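Local atomic coordinates of thiosulfate sulfurtransferase TUM1 (Saccharomyces cerevisiae, PDB entry 3UTN), a protein that accepts persulfide sulfur from the cysteine desulfurase NFS1 and passes it to UBA4 for 2-thiolation of the wobble uridine of tRNAs. Residues P220-P232 and W310-E324. Residues are numbered along the deposited sequence; the frame is centred on the assembly and turned at random.
Sequences PEPRSDIPSGHIP and WTEWVLKSGPEWIAE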
loop_
_atom_site.group_PDB
_atom_site.type_symbol
_atom_site.label_atom_id
_atom_site.label_comp_id
_atom_site.label_asym_id
_atom_site.label_seq_id
_atom_site.Cartn_x
_atom_site.Cartn_y
_atom_site.Cartn_z
ATOM N N PRO A 220 -2.797 -18.863 -10.744
ATOM C CA PRO A 220 -1.934 -18.056 -11.601
ATOM C C PRO A 220 -1.708 -16.643 -11.076
ATOM O O PRO A 220 -2.517 -16.121 -10.309
ATOM C CB PRO A 220 -2.706 -18.000 -12.926
ATOM C CG PRO A 220 -4.131 -18.216 -12.544
ATOM C CD PRO A 220 -4.086 -19.176 -11.393
ATOM N N GLU A 221 -0.593 -16.048 -11.482
ATOM C CA GLU A 221 -0.388 -14.629 -11.317
ATOM C C GLU A 221 -1.340 -13.901 -12.249
ATOM O O GLU A 221 -1.658 -14.413 -13.320
ATOM C CB GLU A 221 1.053 -14.263 -11.661
ATOM C CG GLU A 221 2.033 -14.650 -10.574
ATOM C CD GLU A 221 1.662 -14.050 -9.236
ATOM O OE1 GLU A 221 1.710 -12.816 -9.116
ATOM O OE2 GLU A 221 1.319 -14.808 -8.313
ATOM N N PRO A 222 -1.807 -12.705 -11.847
ATOM C CA PRO A 222 -2.626 -11.918 -12.760
ATOM C C PRO A 222 -1.820 -11.541 -13.999
ATOM O O PRO A 222 -2.386 -11.072 -14.972
ATOM C CB PRO A 222 -2.970 -10.668 -11.943
ATOM C CG PRO A 222 -1.943 -10.600 -10.872
ATOM C CD PRO A 222 -1.613 -12.024 -10.556
ATOM N N ARG A 223 -0.509 -11.766 -13.948
ATOM C CA ARG A 223 0.376 -11.504 -15.077
ATOM C C ARG A 223 0.602 -12.754 -15.912
ATOM O O ARG A 223 0.678 -13.859 -15.381
ATOM C CB ARG A 223 1.714 -10.978 -14.586
ATOM C CG ARG A 223 1.652 -9.567 -14.046
ATOM C CD ARG A 223 3.041 -9.093 -13.680
ATOM N NE ARG A 223 3.950 -9.082 -14.828
ATOM C CZ ARG A 223 4.356 -7.985 -15.458
ATOM N NH1 ARG A 223 3.934 -6.789 -15.069
ATOM N NH2 ARG A 223 5.192 -8.082 -16.479
ATOM N N SER A 224 0.720 -12.560 -17.223
ATOM C CA SER A 224 0.852 -13.661 -18.175
ATOM C C SER A 224 2.281 -14.178 -18.280
ATOM O O SER A 224 2.500 -15.335 -18.636
ATOM C CB SER A 224 0.356 -13.222 -19.555
ATOM O OG SER A 224 0.929 -11.976 -19.924
ATOM N N ASP A 225 3.244 -13.313 -17.979
ATOM C CA ASP A 225 4.660 -13.635 -18.119
ATOM C C ASP A 225 5.226 -14.251 -16.845
ATOM O O ASP A 225 6.360 -14.732 -16.829
ATOM C CB ASP A 225 5.450 -12.374 -18.488
ATOM C CG ASP A 225 5.274 -11.249 -17.475
ATOM O OD1 ASP A 225 4.212 -11.181 -16.816
ATOM O OD2 ASP A 225 6.200 -10.424 -17.343
ATOM N N ILE A 226 4.419 -14.238 -15.788
ATOM C CA ILE A 226 4.874 -14.580 -14.448
ATOM C C ILE A 226 4.153 -15.815 -13.943
ATOM O O ILE A 226 2.929 -15.820 -13.844
ATOM C CB ILE A 226 4.627 -13.415 -13.456
ATOM C CG1 ILE A 226 5.277 -12.122 -13.947
ATOM C CG2 ILE A 226 5.162 -13.744 -12.073
ATOM C CD1 ILE A 226 6.747 -12.254 -14.278
ATOM N N PRO A 227 4.910 -16.875 -13.633
ATOM C CA PRO A 227 4.293 -17.964 -12.902
ATOM C C PRO A 227 4.046 -17.521 -11.474
ATOM O O PRO A 227 4.700 -16.597 -10.988
ATOM C CB PRO A 227 5.362 -19.058 -12.923
ATOM C CG PRO A 227 6.644 -18.341 -13.151
ATOM C CD PRO A 227 6.302 -17.167 -14.008
ATOM N N SER A 228 3.108 -18.175 -10.810
ATOM C CA SER A 228 2.889 -17.917 -9.407
ATOM C C SER A 228 3.888 -18.721 -8.585
ATOM O O SER A 228 4.904 -19.189 -9.099
ATOM C CB SER A 228 1.453 -18.245 -9.021
ATOM O OG SER A 228 1.140 -19.585 -9.343
ATOM N N GLY A 229 3.595 -18.886 -7.306
ATOM C CA GLY A 229 4.560 -19.464 -6.401
ATOM C C GLY A 229 5.057 -18.328 -5.551
ATOM O O GLY A 229 4.496 -17.234 -5.569
ATOM N N HIS A 230 6.123 -18.563 -4.811
ATOM C CA HIS A 230 6.570 -17.541 -3.902
ATOM C C HIS A 230 8.042 -17.506 -3.776
ATOM O O HIS A 230 8.755 -18.400 -4.243
ATOM C CB HIS A 230 5.943 -17.733 -2.544
ATOM C CG HIS A 230 6.277 -19.045 -1.912
ATOM N ND1 HIS A 230 5.571 -20.159 -2.152
ATOM C CD2 HIS A 230 7.283 -19.398 -1.021
ATOM C CE1 HIS A 230 6.095 -21.173 -1.453
ATOM N NE2 HIS A 230 7.135 -20.701 -0.751
ATOM N N ILE A 231 8.500 -16.437 -3.146
ATOM C CA ILE A 231 9.897 -16.264 -2.887
ATOM C C ILE A 231 10.200 -17.192 -1.731
ATOM O O ILE A 231 9.520 -17.149 -0.710
ATOM C CB ILE A 231 10.213 -14.819 -2.517
ATOM C CG1 ILE A 231 9.730 -13.876 -3.622
ATOM C CG2 ILE A 231 11.701 -14.649 -2.284
ATOM C CD1 ILE A 231 9.705 -12.430 -3.208
ATOM N N PRO A 232 11.191 -18.071 -1.908
ATOM C CA PRO A 232 11.571 -18.948 -0.821
ATOM C C PRO A 232 11.858 -18.116 0.418
ATOM O O PRO A 232 12.547 -17.094 0.340
ATOM C CB PRO A 232 12.844 -19.608 -1.347
ATOM C CG PRO A 232 12.640 -19.628 -2.826
ATOM C CD PRO A 232 12.020 -18.294 -3.104
ATOM N N TRP A 310 6.688 -10.065 -6.292
ATOM C CA TRP A 310 6.737 -11.327 -6.984
ATOM C C TRP A 310 7.089 -11.175 -8.429
ATOM O O TRP A 310 7.896 -11.935 -8.959
ATOM C CB TRP A 310 5.416 -12.050 -6.843
ATOM C CG TRP A 310 5.468 -13.389 -7.495
ATOM C CD1 TRP A 310 4.691 -13.855 -8.539
ATOM C CD2 TRP A 310 6.391 -14.475 -7.188
ATOM N NE1 TRP A 310 5.042 -15.133 -8.872
ATOM C CE2 TRP A 310 6.055 -15.564 -8.100
ATOM C CE3 TRP A 310 7.416 -14.654 -6.270
ATOM C CZ2 TRP A 310 6.737 -16.769 -8.084
ATOM C CZ3 TRP A 310 8.096 -15.866 -6.269
ATOM C CH2 TRP A 310 7.762 -16.898 -7.150
ATOM N N THR A 311 6.497 -10.176 -9.069
ATOM C CA THR A 311 6.725 -9.933 -10.484
ATOM C C THR A 311 8.196 -9.723 -10.778
ATOM O O THR A 311 8.780 -10.428 -11.601
ATOM C CB THR A 311 5.925 -8.726 -10.976
ATOM O OG1 THR A 311 4.534 -8.989 -10.770
ATOM C CG2 THR A 311 6.193 -8.491 -12.450
ATOM N N GLU A 312 8.794 -8.756 -10.097
ATOM C CA GLU A 312 10.202 -8.510 -10.278
ATOM C C GLU A 312 10.983 -9.733 -9.859
ATOM O O GLU A 312 11.943 -10.114 -10.521
ATOM C CB GLU A 312 10.658 -7.317 -9.466
ATOM C CG GLU A 312 12.110 -6.986 -9.705
ATOM C CD GLU A 312 12.718 -6.203 -8.577
ATOM O OE1 GLU A 312 12.467 -6.543 -7.399
ATOM O OE2 GLU A 312 13.462 -5.255 -8.874
ATOM N N TRP A 313 10.565 -10.345 -8.756
ATOM C CA TRP A 313 11.235 -11.525 -8.260
ATOM C C TRP A 313 11.379 -12.554 -9.337
ATOM O O TRP A 313 12.482 -13.009 -9.620
ATOM C CB TRP A 313 10.488 -12.144 -7.096
ATOM C CG TRP A 313 11.242 -13.343 -6.630
ATOM C CD1 TRP A 313 10.973 -14.673 -6.897
ATOM C CD2 TRP A 313 12.476 -13.345 -5.853
ATOM N NE1 TRP A 313 11.914 -15.480 -6.322
ATOM C CE2 TRP A 313 12.846 -14.744 -5.682
ATOM C CE3 TRP A 313 13.270 -12.359 -5.281
ATOM C CZ2 TRP A 313 13.967 -15.121 -4.969
ATOM C CZ3 TRP A 313 14.401 -12.750 -4.570
ATOM C CH2 TRP A 313 14.740 -14.099 -4.425
ATOM N N VAL A 314 10.254 -12.932 -9.930
ATOM C CA VAL A 314 10.226 -13.932 -10.985
ATOM C C VAL A 314 11.054 -13.491 -12.176
ATOM O O VAL A 314 11.921 -14.233 -12.645
ATOM C CB VAL A 314 8.791 -14.219 -11.436
ATOM C CG1 VAL A 314 8.777 -14.985 -12.751
ATOM C CG2 VAL A 314 8.092 -15.011 -10.360
ATOM N N LEU A 315 10.793 -12.276 -12.643
ATOM C CA LEU A 315 11.452 -11.756 -13.833
ATOM C C LEU A 315 12.961 -11.677 -13.677
ATOM O O LEU A 315 13.696 -11.943 -14.621
ATOM C CB LEU A 315 10.882 -10.393 -14.215
ATOM C CG LEU A 315 9.496 -10.454 -14.859
ATOM C CD1 LEU A 315 8.933 -9.061 -15.085
ATOM C CD2 LEU A 315 9.543 -11.243 -16.162
ATOM N N LYS A 316 13.419 -11.331 -12.480
ATOM C CA LYS A 316 14.846 -11.205 -12.237
ATOM C C LYS A 316 15.497 -12.520 -11.818
ATOM O O LYS A 316 16.669 -12.750 -12.108
ATOM C CB LYS A 316 15.118 -10.123 -11.196
ATOM C CG LYS A 316 15.002 -8.702 -11.722
ATOM C CD LYS A 316 15.498 -7.717 -10.684
ATOM C CE LYS A 316 15.541 -6.296 -11.204
ATOM N NZ LYS A 316 15.886 -5.349 -10.109
ATOM N N SER A 317 14.739 -13.379 -11.141
ATOM C CA SER A 317 15.298 -14.584 -10.527
ATOM C C SER A 317 15.126 -15.820 -11.384
ATOM O O SER A 317 15.934 -16.746 -11.318
ATOM C CB SER A 317 14.656 -14.837 -9.166
ATOM O OG SER A 317 14.711 -13.679 -8.359
ATOM N N GLY A 318 14.060 -15.840 -12.172
ATOM C CA GLY A 318 13.723 -17.009 -12.959
ATOM C C GLY A 318 13.053 -18.074 -12.118
ATOM O O GLY A 318 12.948 -17.931 -10.894
ATOM N N PRO A 319 12.624 -19.167 -12.770
ATOM C CA PRO A 319 11.824 -20.245 -12.184
ATOM C C PRO A 319 12.520 -21.004 -11.059
ATOM O O PRO A 319 11.851 -21.670 -10.264
ATOM C CB PRO A 319 11.584 -21.181 -13.371
ATOM C CG PRO A 319 12.746 -20.942 -14.272
ATOM C CD PRO A 319 13.002 -19.468 -14.162
ATOM N N GLU A 320 13.846 -20.918 -11.005
ATOM C CA GLU A 320 14.624 -21.613 -9.989
ATOM C C GLU A 320 14.292 -21.059 -8.611
ATOM O O GLU A 320 14.303 -21.779 -7.613
ATOM C CB GLU A 320 16.120 -21.441 -10.251
ATOM C CG GLU A 320 16.951 -22.628 -9.794
ATOM C CD GLU A 320 18.146 -22.234 -8.940
ATOM O OE1 GLU A 320 18.985 -21.428 -9.400
ATOM O OE2 GLU A 320 18.245 -22.751 -7.803
ATOM N N TRP A 321 13.983 -19.769 -8.575
ATOM C CA TRP A 321 13.755 -19.068 -7.327
ATOM C C TRP A 321 12.305 -18.905 -7.036
ATOM O O TRP A 321 11.894 -17.997 -6.318
ATOM C CB TRP A 321 14.450 -17.737 -7.379
ATOM C CG TRP A 321 15.931 -17.927 -7.395
ATOM C CD1 TRP A 321 16.804 -17.741 -8.459
ATOM C CD2 TRP A 321 16.761 -18.398 -6.290
ATOM N NE1 TRP A 321 18.089 -18.034 -8.087
ATOM C CE2 TRP A 321 18.133 -18.434 -6.798
ATOM C CE3 TRP A 321 16.517 -18.762 -4.974
ATOM C CZ2 TRP A 321 19.196 -18.817 -6.004
ATOM C CZ3 TRP A 321 17.597 -19.155 -4.183
ATOM C CH2 TRP A 321 18.905 -19.182 -4.688
ATOM N N ILE A 322 11.521 -19.813 -7.596
ATOM C CA ILE A 322 10.103 -19.843 -7.369
ATOM C C ILE A 322 9.817 -21.057 -6.518
ATOM O O ILE A 322 10.008 -22.194 -6.951
ATOM C CB ILE A 322 9.330 -19.919 -8.697
ATOM C CG1 ILE A 322 9.576 -18.648 -9.512
ATOM C CG2 ILE A 322 7.849 -20.167 -8.440
ATOM C CD1 ILE A 322 8.921 -18.649 -10.871
ATOM N N ALA A 323 9.396 -20.804 -5.289
ATOM C CA ALA A 323 8.966 -21.870 -4.416
ATOM C C ALA A 323 7.471 -22.066 -4.602
ATOM O O ALA A 323 6.731 -21.107 -4.816
ATOM C CB ALA A 323 9.304 -21.548 -2.973
ATOM N N GLU A 324 7.042 -23.318 -4.553
ATOM C CA GLU A 324 5.634 -23.649 -4.645
ATOM C C GLU A 324 5.125 -24.051 -3.279
ATOM O O GLU A 324 5.907 -24.229 -2.341
ATOM C CB GLU A 324 5.420 -24.808 -5.609
ATOM C CG GLU A 324 5.448 -24.429 -7.073
ATOM C CD GLU A 324 5.572 -25.643 -7.976
ATOM O OE1 GLU A 324 6.019 -26.707 -7.494
ATOM O OE2 GLU A 324 5.230 -25.532 -9.171
HETATM O O HOH W 1 2.649 -10.875 -10.821
#
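Glu-221 sets its CG against the indole edge of Trp-310, in the ring plane and 3.5 Å from NE1. A water donates to both Glu-221 OE1 and Thr-311 OG1; the carboxylate also forms salt bridges with Arg-210 and Arg-214, and Thr-311 OG1 hydrogen-bonds to Gly-283 O. Arg-223 grips Asp-225 side-on through NE and NH2, and Thr-311 CG2 packs over a face of its guanidinium. Ile-226 splits its branches: chi1 of -55° sends CG1 and CG2 to different partners, the bend at chi2 carrying CD1 on to Leu-315 while CG2 touches Val-314 CG2 and the NE1-CD1 edge of Trp-310. The carbonyl O of Pro-227 takes the indole NE1-H of Trp-310 on an in-plane lone pair (2.6 Å), fixing the ring's rotation. Gly-229 O lies over one indole face, opposite Val-314 CG2; a phenylalanine in place of Trp-310 would probably leave the Pro-227 carbonyl without its donor and the ring freer to turn. His-230 and Ala-323 exchange two backbone hydrogen bonds, a single antiparallel bridge, and Ala-323 CB makes a CH-pi contact with the imidazole. Ile-231 CG1 sits over the pyrrole face of Trp-313, and Pro-232 CD meets Trp-321 O. The case illustrates how one indole N-H bond and one backbone bridge can clasp a loop to a helix and tail, here in the catalytic rhodanese domain, with Trp-310 about 6 Å, side chain to side chain, from persulfide-forming Cys-282.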